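Local coordinates for protein CofB (Escherichia coli, PDB 5AX6) that serves as the trimeric minor pilin of the CFA/III type IVb pilus of enterotoxigenic bacteria and probably takes part in pilus assembly, at residues D228-L231 with G232-L235. Sequence-based numbering, arbitrary orientation.
Sequences DPNL and GKFL
The side chains of Asn-230 and Lys-233 run alongside each other in the same direction. Lys-233 NZ gives a weak hydrogen bond to Asn-230 OD1 at 3.3 Å. A water joins the two: it accepts from Lys-233 NZ at 2.7 Å and donates to Asn-230 OD1. The lysine reaches this far because its chain is fully extended, with CG anti to the backbone N (chi1 -177°). On the way its CD packs against Asn-230 OD1 at 3.5 Å, and its CG sits over one face of the Phe-234 ring. Cut back to alanine, Lys-233 would probably leave Asn-230 OD1 and the water without their charged partner, and the contact of the CG methylene with the Phe-234 ring face would probably be lost. The backbone N of Lys-233 donates to Asn-230 O at 3.3 Å. This closes a type II turn, with Gly-232 at positive phi. A type I turn precedes it, closed by Leu-231 N to Asp-228 O. Asp-228 OD1 also accepts from Asn-230 N at 2.9 Å. Pro-229 packs on Val-22 and Val-25 of helix 4-25. Phe-234 meets Phe-234 of both neighbouring subunits edge-to-face. The arrangement is an Asx turn and two overlapping beta turns, leading from strand 220-227 of the pilin domain into the trimer interface.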
loop_
_atom_site.group_PDB
_atom_site.type_symbol
_atom_site.label_atom_id
_atom_site.label_comp_id
_atom_site.label_asym_id
_atom_site.label_seq_id
_atom_site.Cartn_x
_atom_site.Cartn_y
_atom_site.Cartn_z
ATOM N N ASP A 228 -30.738 13.529 7.296
ATOM C CA ASP A 228 -30.312 14.044 5.995
ATOM C C ASP A 228 -29.588 12.925 5.255
ATOM O O ASP A 228 -28.476 12.579 5.633
ATOM C CB ASP A 228 -29.383 15.260 6.186
ATOM C CG ASP A 228 -28.894 15.860 4.875
ATOM O OD1 ASP A 228 -29.156 15.290 3.789
ATOM O OD2 ASP A 228 -28.220 16.914 4.941
ATOM N N PRO A 229 -30.206 12.347 4.206
ATOM C CA PRO A 229 -29.543 11.197 3.570
ATOM C C PRO A 229 -28.251 11.571 2.865
ATOM O O PRO A 229 -27.475 10.675 2.526
ATOM C CB PRO A 229 -30.584 10.713 2.549
ATOM C CG PRO A 229 -31.362 11.956 2.217
ATOM C CD PRO A 229 -31.458 12.706 3.517
ATOM N N ASN A 230 -28.021 12.859 2.613
ATOM C CA ASN A 230 -26.776 13.255 1.949
ATOM C C ASN A 230 -25.622 13.554 2.904
ATOM O O ASN A 230 -24.478 13.705 2.477
ATOM C CB ASN A 230 -27.025 14.470 1.056
ATOM C CG ASN A 230 -27.975 14.149 -0.082
ATOM O OD1 ASN A 230 -27.857 13.105 -0.709
ATOM N ND2 ASN A 230 -28.945 15.020 -0.320
ATOM N N LEU A 231 -25.918 13.656 4.193
ATOM C CA LEU A 231 -24.881 13.967 5.165
ATOM C C LEU A 231 -23.962 12.758 5.344
ATOM O O LEU A 231 -24.425 11.678 5.705
ATOM C CB LEU A 231 -25.501 14.378 6.502
ATOM C CG LEU A 231 -24.517 14.795 7.603
ATOM C CD1 LEU A 231 -23.696 16.013 7.165
ATOM C CD2 LEU A 231 -25.272 15.091 8.893
ATOM N N GLY A 232 -22.670 12.941 5.074
ATOM C CA GLY A 232 -21.709 11.856 5.186
ATOM C C GLY A 232 -21.799 10.824 4.074
ATOM O O GLY A 232 -21.180 9.763 4.149
ATOM N N LYS A 233 -22.557 11.141 3.032
ATOM C CA LYS A 233 -22.734 10.245 1.889
ATOM C C LYS A 233 -21.475 10.112 1.018
ATOM O O LYS A 233 -21.214 9.053 0.449
ATOM C CB LYS A 233 -23.899 10.754 1.046
ATOM C CG LYS A 233 -24.283 9.901 -0.147
ATOM C CD LYS A 233 -25.515 10.519 -0.805
ATOM C CE LYS A 233 -25.876 9.858 -2.117
ATOM N NZ LYS A 233 -27.001 10.620 -2.742
ATOM N N PHE A 234 -20.722 11.205 0.896
ATOM C CA PHE A 234 -19.549 11.245 0.043
ATOM C C PHE A 234 -18.247 11.381 0.815
ATOM O O PHE A 234 -18.210 12.003 1.873
ATOM C CB PHE A 234 -19.653 12.409 -0.941
ATOM C CG PHE A 234 -20.888 12.372 -1.787
ATOM C CD1 PHE A 234 -21.100 11.335 -2.679
ATOM C CD2 PHE A 234 -21.834 13.384 -1.693
ATOM C CE1 PHE A 234 -22.245 11.309 -3.475
ATOM C CE2 PHE A 234 -22.978 13.356 -2.470
ATOM C CZ PHE A 234 -23.181 12.326 -3.368
ATOM N N LEU A 235 -17.165 10.840 0.261
ATOM C CA LEU A 235 -15.851 11.045 0.869
ATOM C C LEU A 235 -15.464 12.514 0.760
ATOM O O LEU A 235 -15.791 13.183 -0.224
ATOM C CB LEU A 235 -14.783 10.168 0.202
ATOM C CG LEU A 235 -15.038 8.654 0.204
ATOM C CD1 LEU A 235 -13.774 7.943 -0.300
ATOM C CD2 LEU A 235 -15.430 8.139 1.610
HETATM O O HOH W 1 -26.868 13.135 -3.817
#